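Local coordinates for oxidoreductase, putative (Neosartorya fumigata, PDB 6SKX), which probably reduces imines formed from carbonyl compounds and amines at the expense of NADPH, acting as a fungal reductive aminase in the asymmetric synthesis of primary amines, at residues L16-L21 with S38-K43. Residues are numbered along the deposited sequence; the frame is centred on the assembly and turned at random.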
loop_
_atom_site.group_PDB
_atom_site.type_symbol
_atom_site.label_atom_id
_atom_site.label_comp_id
_atom_site.label_asym_id
_atom_site.label_seq_id
_atom_site.Cartn_x
_atom_site.Cartn_y
_atom_site.Cartn_z
ATOM N N LEU A 16 1.528 -10.426 -25.496
ATOM C CA LEU A 16 2.256 -9.539 -26.455
ATOM C C LEU A 16 2.020 -10.033 -27.890
ATOM O O LEU A 16 1.703 -9.221 -28.758
ATOM C CB LEU A 16 3.753 -9.487 -26.167
ATOM C CG LEU A 16 4.182 -9.164 -24.737
ATOM C CD1 LEU A 16 5.682 -8.942 -24.691
ATOM C CD2 LEU A 16 3.462 -7.946 -24.201
ATOM N N ALA A 17 2.115 -11.335 -28.127
ATOM C CA ALA A 17 1.970 -11.903 -29.481
ATOM C C ALA A 17 0.530 -11.729 -29.997
ATOM O O ALA A 17 0.386 -11.255 -31.142
ATOM C CB ALA A 17 2.418 -13.346 -29.453
ATOM N N SER A 18 -0.489 -12.062 -29.189
ATOM C CA SER A 18 -1.937 -11.846 -29.504
ATOM C C SER A 18 -2.151 -10.431 -29.995
ATOM O O SER A 18 -2.763 -10.248 -31.077
ATOM C CB SER A 18 -2.889 -12.062 -28.365
ATOM O OG SER A 18 -3.100 -13.433 -28.200
ATOM N N ARG A 19 -1.684 -9.492 -29.197
ATOM C CA ARG A 19 -1.839 -8.046 -29.486
ATOM C C ARG A 19 -1.151 -7.676 -30.812
ATOM O O ARG A 19 -1.802 -7.016 -31.654
ATOM C CB ARG A 19 -1.303 -7.269 -28.284
ATOM C CG ARG A 19 -1.578 -5.789 -28.364
ATOM C CD ARG A 19 -3.050 -5.469 -28.516
ATOM N NE ARG A 19 -3.052 -4.049 -28.815
ATOM C CZ ARG A 19 -4.039 -3.372 -29.375
ATOM N NH1 ARG A 19 -5.172 -3.970 -29.705
ATOM N NH2 ARG A 19 -3.869 -2.083 -29.604
ATOM N N PHE A 20 0.093 -8.110 -31.067
ATOM C CA PHE A 20 0.736 -7.827 -32.386
ATOM C C PHE A 20 -0.100 -8.426 -33.526
ATOM O O PHE A 20 -0.262 -7.763 -34.572
ATOM C CB PHE A 20 2.199 -8.285 -32.432
ATOM C CG PHE A 20 3.154 -7.309 -31.797
ATOM C CD1 PHE A 20 3.256 -6.012 -32.271
ATOM C CD2 PHE A 20 3.905 -7.658 -30.687
ATOM C CE1 PHE A 20 4.102 -5.099 -31.662
ATOM C CE2 PHE A 20 4.745 -6.741 -30.075
ATOM C CZ PHE A 20 4.858 -5.467 -30.583
ATOM N N LEU A 21 -0.663 -9.614 -33.340
ATOM C CA LEU A 21 -1.493 -10.302 -34.380
ATOM C C LEU A 21 -2.837 -9.565 -34.590
ATOM O O LEU A 21 -3.223 -9.438 -35.715
ATOM C CB LEU A 21 -1.744 -11.757 -33.959
ATOM C CG LEU A 21 -0.563 -12.707 -34.119
ATOM C CD1 LEU A 21 -0.782 -13.973 -33.290
ATOM C CD2 LEU A 21 -0.362 -13.076 -35.593
ATOM N N SER A 38 -0.244 -23.285 -26.335
ATOM C CA SER A 38 -0.626 -22.780 -27.683
ATOM C C SER A 38 0.543 -22.023 -28.333
ATOM O O SER A 38 1.125 -21.174 -27.692
ATOM C CB SER A 38 -1.826 -21.867 -27.587
ATOM O OG SER A 38 -2.250 -21.483 -28.896
ATOM N N SER A 39 0.783 -22.218 -29.617
ATOM C CA SER A 39 1.724 -21.382 -30.403
ATOM C C SER A 39 0.936 -20.339 -31.223
ATOM O O SER A 39 1.511 -19.804 -32.177
ATOM C CB SER A 39 2.580 -22.270 -31.281
ATOM O OG SER A 39 3.285 -23.238 -30.504
ATOM N N LEU A 40 -0.358 -20.131 -30.915
ATOM C CA LEU A 40 -1.231 -19.088 -31.514
ATOM C C LEU A 40 -1.307 -19.261 -33.033
ATOM O O LEU A 40 -1.459 -18.242 -33.751
ATOM C CB LEU A 40 -0.688 -17.713 -31.156
ATOM C CG LEU A 40 -0.895 -17.308 -29.699
ATOM C CD1 LEU A 40 0.105 -16.263 -29.282
ATOM C CD2 LEU A 40 -2.299 -16.757 -29.518
ATOM N N LEU A 41 -1.260 -20.510 -33.495
ATOM C CA LEU A 41 -1.293 -20.853 -34.932
ATOM C C LEU A 41 -2.596 -20.299 -35.518
ATOM O O LEU A 41 -2.535 -19.605 -36.566
ATOM C CB LEU A 41 -1.152 -22.375 -35.089
ATOM C CG LEU A 41 -1.240 -22.901 -36.523
ATOM C CD1 LEU A 41 -0.147 -22.313 -37.384
ATOM C CD2 LEU A 41 -1.168 -24.413 -36.578
ATOM N N GLY A 42 -3.724 -20.552 -34.845
ATOM C CA GLY A 42 -5.056 -20.109 -35.296
ATOM C C GLY A 42 -5.126 -18.615 -35.638
ATOM O O GLY A 42 -5.926 -18.231 -36.535
ATOM N N LYS A 43 -4.443 -17.770 -34.881
ATOM C CA LYS A 43 -4.495 -16.291 -35.060
ATOM C C LYS A 43 -3.437 -15.840 -36.086
ATOM O O LYS A 43 -3.358 -14.641 -36.302
ATOM C CB LYS A 43 -4.228 -15.579 -33.735
ATOM C CG LYS A 43 -5.350 -15.645 -32.707
ATOM C CD LYS A 43 -5.493 -14.382 -31.842
ATOM C CE LYS A 43 -6.939 -14.136 -31.446
ATOM N NZ LYS A 43 -7.127 -14.032 -29.979
#
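L40 meets helix 11-22 with a forked tip, one methyl to each of two consecutive residues. Its CB comes first, in apolar contact with CD1 of L21 at 4.3 Å. CG lies beside the backbone N and anti to the carbonyl carbon (chi1 -73°), and from it the fork divides: CD1 packs on CB of A17 at 3.7 Å, while CD2 ends 3.7 Å from OG of S18. The second of these is a van der Waals approach of a methyl to a hydroxyl; that OG has a weak hydrogen bond to the carbonyl of T14, one turn back in the helix. The helix is the first of the Rossmann fold, following strand 3-7 and the glycine-rich turn, and segment 38-43 belongs to the connection between strands 26-30 and 46-47. A17 also packs on V29 of strand 26-30, and its side chain lies close to L9, a residue that binds NADP(+). L40 takes up a left-handed backbone conformation (phi 58°, psi 34°) where the chain turns after S38, and its N donates to OG of S38 at 3.1 Å, closing an ST turn. Further along, L21 and K43 pass each other at a slant. CD1 of L21 reaches CB of K43 at 3.8 Å, and CD2 of L21 sits 3.5 Å from the K43 carbonyl O. Beyond its CB the lysine chain bends at chi2, chi3 and chi4; NZ ends 4.4 Å from OG of S18, too far for a hydrogen bond, and its charge has a long, weak ion pair with OE2 of E22.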